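Local structure of dipicolinate synthase subunit B (3LQK) at residues F12-S17 against I92-G97; P125-I130 against Y153-G158. The protein probably forms the flavoprotein subunit of dipicolinate synthase, the enzyme that makes the spore component dipicolinic acid. All coordinates share one frame; numbering follows the deposited sequence.

Contact 1 of 2, residues F12-S17 against I92-G97; sequences FGLTGS and IAPMTG. With PO4 (phosphate ion), chain B.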
loop_
_atom_site.group_PDB
_atom_site.type_symbol
_atom_site.label_atom_id
_atom_site.label_comp_id
_atom_site.label_asym_id
_atom_site.label_seq_id
_atom_site.Cartn_x
_atom_site.Cartn_y
_atom_site.Cartn_z
ATOM N N PHE A 12 -29.314 2.005 -3.633
ATOM C CA PHE A 12 -29.189 1.297 -2.326
ATOM C C PHE A 12 -28.778 -0.140 -2.612
ATOM O O PHE A 12 -29.582 -1.000 -2.958
ATOM C CB PHE A 12 -30.516 1.366 -1.569
ATOM C CG PHE A 12 -30.397 1.213 -0.084
ATOM C CD1 PHE A 12 -30.917 2.178 0.746
ATOM C CD2 PHE A 12 -29.817 0.072 0.485
ATOM C CE1 PHE A 12 -30.836 2.044 2.129
ATOM C CE2 PHE A 12 -29.694 -0.064 1.868
ATOM C CZ PHE A 12 -30.218 0.913 2.689
ATOM N N GLY A 13 -27.492 -0.369 -2.522
ATOM C CA GLY A 13 -26.924 -1.694 -2.678
ATOM C C GLY A 13 -26.712 -2.454 -1.399
ATOM O O GLY A 13 -26.269 -1.924 -0.376
ATOM N N LEU A 14 -27.034 -3.731 -1.484
ATOM C CA LEU A 14 -26.987 -4.679 -0.382
ATOM C C LEU A 14 -25.945 -5.706 -0.692
ATOM O O LEU A 14 -25.919 -6.317 -1.800
ATOM C CB LEU A 14 -28.347 -5.328 -0.256
ATOM C CG LEU A 14 -29.513 -4.316 -0.190
ATOM C CD1 LEU A 14 -30.869 -4.945 -0.585
ATOM C CD2 LEU A 14 -29.603 -3.791 1.218
ATOM N N THR A 15 -25.057 -5.918 0.256
ATOM C CA THR A 15 -24.101 -7.013 0.074
ATOM C C THR A 15 -24.219 -8.077 1.184
ATOM O O THR A 15 -24.681 -7.781 2.267
ATOM C CB THR A 15 -22.632 -6.476 0.015
ATOM O OG1 THR A 15 -22.230 -5.986 1.305
ATOM C CG2 THR A 15 -22.461 -5.378 -1.044
ATOM N N GLY A 16 -23.688 -9.270 0.942
ATOM C CA GLY A 16 -23.549 -10.280 2.004
ATOM C C GLY A 16 -24.791 -11.158 2.076
ATOM O O GLY A 16 -25.579 -11.141 1.147
ATOM N N SER A 17 -24.993 -11.885 3.187
ATOM C CA SER A 17 -26.180 -12.787 3.339
ATOM C C SER A 17 -27.553 -12.050 3.356
ATOM O O SER A 17 -27.731 -11.022 4.056
ATOM C CB SER A 17 -26.059 -13.647 4.601
ATOM O OG SER A 17 -27.268 -14.375 4.836
ATOM N N ILE A 92 -24.085 1.766 -0.024
ATOM C CA ILE A 92 -23.813 0.342 0.096
ATOM C C ILE A 92 -23.912 0.002 1.557
ATOM O O ILE A 92 -23.058 0.406 2.387
ATOM C CB ILE A 92 -22.415 -0.051 -0.367
ATOM C CG1 ILE A 92 -22.086 0.493 -1.788
ATOM C CG2 ILE A 92 -22.213 -1.591 -0.325
ATOM C CD1 ILE A 92 -20.619 0.188 -2.177
ATOM N N ALA A 93 -25.001 -0.684 1.895
ATOM C CA ALA A 93 -25.227 -1.099 3.247
ATOM C C ALA A 93 -26.117 -2.329 3.333
ATOM O O ALA A 93 -27.180 -2.355 2.738
ATOM C CB ALA A 93 -25.795 0.058 4.068
ATOM N N PRO A 94 -25.686 -3.364 4.080
ATOM C CA PRO A 94 -24.398 -3.520 4.743
ATOM C C PRO A 94 -23.319 -3.702 3.717
ATOM O O PRO A 94 -23.605 -4.220 2.575
ATOM C CB PRO A 94 -24.581 -4.809 5.605
ATOM C CG PRO A 94 -25.628 -5.554 4.943
ATOM C CD PRO A 94 -26.540 -4.564 4.268
HETATM N N MSE A 95 -22.110 -3.220 4.055
HETATM C CA MSE A 95 -20.929 -3.534 3.211
HETATM C C MSE A 95 -20.047 -4.527 3.933
HETATM O O MSE A 95 -19.407 -4.191 4.951
HETATM C CB MSE A 95 -20.144 -2.285 2.807
HETATM C CG MSE A 95 -19.004 -2.567 1.780
HETATM SE SE MSE A 95 -18.098 -0.922 1.261
HETATM C CE MSE A 95 -17.313 -0.510 2.850
ATOM N N THR A 96 -19.999 -5.745 3.386
ATOM C CA THR A 96 -19.275 -6.836 4.003
ATOM C C THR A 96 -17.749 -6.643 3.854
ATOM O O THR A 96 -17.288 -5.797 3.130
ATOM C CB THR A 96 -19.596 -8.195 3.345
ATOM O OG1 THR A 96 -19.212 -8.145 1.935
ATOM C CG2 THR A 96 -21.034 -8.566 3.517
ATOM N N GLY A 97 -16.978 -7.472 4.540
ATOM C CA GLY A 97 -15.549 -7.417 4.449
ATOM C C GLY A 97 -15.062 -7.699 3.050
ATOM O O GLY A 97 -14.182 -7.021 2.555
HETATM P P PO4 B . -20.142 -10.442 -0.647
HETATM O O1 PO4 B . -20.079 -11.044 0.752
HETATM O O2 PO4 B . -19.942 -11.500 -1.720
HETATM O O3 PO4 B . -21.492 -9.802 -0.939
HETATM O O4 PO4 B . -19.053 -9.413 -0.802
#

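Contact 2 of 2, residues P125-I130 against Y153-G158; sequences PVVVGI and YFIPFG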
loop_
_atom_site.group_PDB
_atom_site.type_symbol
_atom_site.label_atom_id
_atom_site.label_comp_id
_atom_site.label_asym_id
_atom_site.label_seq_id
_atom_site.Cartn_x
_atom_site.Cartn_y
_atom_site.Cartn_z
ATOM N N PRO A 125 -21.452 11.219 -4.612
ATOM C CA PRO A 125 -21.069 10.535 -3.383
ATOM C C PRO A 125 -21.490 9.112 -3.242
ATOM O O PRO A 125 -22.612 8.714 -3.649
ATOM C CB PRO A 125 -21.779 11.352 -2.295
ATOM C CG PRO A 125 -22.960 11.954 -2.960
ATOM C CD PRO A 125 -22.379 12.339 -4.346
ATOM N N VAL A 126 -20.618 8.320 -2.637
ATOM C CA VAL A 126 -20.971 6.968 -2.228
ATOM C C VAL A 126 -20.883 6.925 -0.727
ATOM O O VAL A 126 -19.863 7.374 -0.162
ATOM C CB VAL A 126 -19.948 5.903 -2.812
ATOM C CG1 VAL A 126 -20.234 4.449 -2.284
ATOM C CG2 VAL A 126 -20.028 5.940 -4.330
ATOM N N VAL A 127 -21.898 6.346 -0.089
ATOM C CA VAL A 127 -22.009 6.252 1.364
ATOM C C VAL A 127 -22.032 4.794 1.711
ATOM O O VAL A 127 -22.854 4.060 1.186
ATOM C CB VAL A 127 -23.301 6.892 1.834
ATOM C CG1 VAL A 127 -23.623 6.559 3.328
ATOM C CG2 VAL A 127 -23.277 8.414 1.551
ATOM N N VAL A 128 -21.141 4.359 2.597
ATOM C CA VAL A 128 -20.996 2.957 2.947
ATOM C C VAL A 128 -21.283 2.715 4.432
ATOM O O VAL A 128 -20.929 3.522 5.284
ATOM C CB VAL A 128 -19.557 2.398 2.572
ATOM C CG1 VAL A 128 -19.285 2.550 1.052
ATOM C CG2 VAL A 128 -18.504 3.052 3.290
ATOM N N GLY A 129 -21.969 1.608 4.710
ATOM C CA GLY A 129 -22.174 1.076 6.070
ATOM C C GLY A 129 -21.428 -0.218 6.307
ATOM O O GLY A 129 -21.904 -1.309 5.927
ATOM N N ILE A 130 -20.248 -0.145 6.897
ATOM C CA ILE A 130 -19.442 -1.330 7.080
ATOM C C ILE A 130 -20.063 -2.298 8.031
ATOM O O ILE A 130 -20.790 -1.934 8.905
ATOM C CB ILE A 130 -18.006 -1.124 7.631
ATOM C CG1 ILE A 130 -17.831 0.204 8.253
ATOM C CG2 ILE A 130 -16.952 -1.515 6.625
ATOM C CD1 ILE A 130 -18.276 0.185 9.559
ATOM N N TYR A 153 -18.007 8.333 1.732
ATOM C CA TYR A 153 -18.375 8.697 3.094
ATOM C C TYR A 153 -18.921 7.502 3.848
ATOM O O TYR A 153 -19.469 6.579 3.214
ATOM C CB TYR A 153 -19.420 9.840 3.114
ATOM C CG TYR A 153 -19.001 11.036 2.273
ATOM C CD1 TYR A 153 -18.238 12.068 2.798
ATOM C CD2 TYR A 153 -19.340 11.096 0.928
ATOM C CE1 TYR A 153 -17.819 13.151 1.971
ATOM C CE2 TYR A 153 -18.908 12.128 0.121
ATOM C CZ TYR A 153 -18.211 13.160 0.646
ATOM O OH TYR A 153 -17.864 14.145 -0.210
ATOM N N PHE A 154 -18.720 7.514 5.167
ATOM C CA PHE A 154 -19.075 6.392 6.041
ATOM C C PHE A 154 -20.222 6.709 7.009
ATOM O O PHE A 154 -20.238 7.782 7.644
ATOM C CB PHE A 154 -17.834 5.939 6.837
ATOM C CG PHE A 154 -16.896 5.040 6.069
ATOM C CD1 PHE A 154 -16.141 5.527 5.018
ATOM C CD2 PHE A 154 -16.793 3.681 6.379
ATOM C CE1 PHE A 154 -15.302 4.715 4.307
ATOM C CE2 PHE A 154 -15.965 2.835 5.631
ATOM C CZ PHE A 154 -15.202 3.356 4.624
ATOM N N ILE A 155 -21.227 5.823 7.058
ATOM C CA ILE A 155 -22.237 5.869 8.068
ATOM C C ILE A 155 -21.452 5.632 9.377
ATOM O O ILE A 155 -20.585 4.766 9.442
ATOM C CB ILE A 155 -23.272 4.769 7.916
ATOM C CG1 ILE A 155 -24.002 4.833 6.553
ATOM C CG2 ILE A 155 -24.283 4.777 9.102
ATOM C CD1 ILE A 155 -24.893 3.577 6.286
ATOM N N PRO A 156 -21.719 6.433 10.398
ATOM C CA PRO A 156 -20.946 6.331 11.607
ATOM C C PRO A 156 -20.924 4.915 12.112
ATOM O O PRO A 156 -21.943 4.184 12.011
ATOM C CB PRO A 156 -21.727 7.248 12.583
ATOM C CG PRO A 156 -22.180 8.310 11.735
ATOM C CD PRO A 156 -22.541 7.656 10.394
ATOM N N PHE A 157 -19.794 4.512 12.658
ATOM C CA PHE A 157 -19.580 3.108 13.020
ATOM C C PHE A 157 -18.751 2.950 14.351
ATOM O O PHE A 157 -18.174 3.914 14.899
ATOM C CB PHE A 157 -18.903 2.388 11.854
ATOM C CG PHE A 157 -17.516 2.965 11.494
ATOM C CD1 PHE A 157 -16.376 2.577 12.181
ATOM C CD2 PHE A 157 -17.378 3.880 10.480
ATOM C CE1 PHE A 157 -15.129 3.111 11.862
ATOM C CE2 PHE A 157 -16.118 4.371 10.149
ATOM C CZ PHE A 157 -15.015 4.002 10.851
ATOM N N GLY A 158 -18.639 1.717 14.809
ATOM C CA GLY A 158 -17.995 1.435 16.080
ATOM C C GLY A 158 -17.848 -0.046 16.266
ATOM O O GLY A 158 -18.324 -0.821 15.435
HETATM O O HOH W 1 -19.847 2.679 7.775
#

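Contact 1 of 2, residues F12-S17 against I92-G97
I92 and G13 pair as neighbours on parallel strands, and the I92 side chain sends CG2 obliquely across T15 CG2, 3.9 Å apart. At A93 the backbone N gives a hydrogen bond to G13 O (2.9 Å, 152°), while its carbonyl O lies near the plane of the F12 ring, beside edge atom CE2. A cis peptide then leads into P94 and turns the chain a corner. P94 O takes two bonds from one residue, T15 N at 3.2 Å and T15 OG1 at 2.6 Å. With chi1 69°, OG1 sits between its own N and carbonyl carbon, where it can also accept from T96 N (3.1 Å), a double role that suits threonine. Selenomethionine M95 has its CB pointing away and packs on strand 126-132. T96 caps helix 97-104 through OG1, bonded to S99 N, and its CG2 presses on G16 CA at 3.4 Å; glycine, with no CB there, lets the chains come this close. G16 N donates to O3 of a phosphate ion (2.9 Å), probably from the crystallisation liquor, which S99 and N98 also hold. A loop amide and polar groups at a helix start thus form an anion site, consistent with flavin phosphate binding in this family.

Contact 2 of 2, residues P125-I130 against Y153-G158
The carbonyl O of V128 is held by I155 N at 2.9 Å (164° at the hydrogen) and by a water that donates to V128 O at 2.8 Å. These parallel strands begin and end a beta-alpha-beta unit, connected through helix 140-147, as in Rossmann-like folds. Earlier along the pair, Y153 N donates to V126 O and V128 N to Y153 O, so one residue bonds in both directions. Beyond I155 the strands part, and the same water spans the opening: it donates to I155 O at 2.8 Å and accepts from I130 N at 3.0 Å, satisfying buried polar groups that no longer meet directly.

On the face of V127 and Y153, V127 CG1 meets I155 CG1 at 3.7 Å, the two side chains crossing at about a right angle, with helix 176-184 packed on V127. I155 CD1 packs on G129 CA at 3.7 Å, an approach possible because glycine has no CB. P125 CB touches Y153 CE2 at 3.8 Å, and the tyrosine ring also takes a cation-pi contact from K150 of a second subunit.

V128 and F154 share the other face, where helix 140-147 packs on the phenylalanine and I130 CG1 comes to its ring edge. Branching at CB suits valine to a strand and gives it a second methyl for this ring: with CG1 anti to the carbonyl carbon (chi1 -59°), CG2 stands 3.4 Å from the F154 ring centroid, only 8° off the ring normal, a CH-pi contact over the centre of one face.

How the contacts relate
Contact 1 closes before contact 2 opens along the chain, and their centres lie 11 Å apart within one sheet. Strands 9-13, 89-95, 126-132 and 152-159 follow one another side by side, all parallel, so strands 89-95 and 126-132 are the neighbours that join the two contacts. G129 makes the seam, probably hydrogen-bonded through its N to I92 O and through its O to M95 N, while the M95 selenium packs on V128 CG1. Contact 1 lies where strands give way to loops, next to helix 97-104 and the phosphate; contact 2 is buried between helices 140-147 and 176-184. The shared sheet thus carries the phosphate-binding loops at the ends of its strands, with both contacts largely buried.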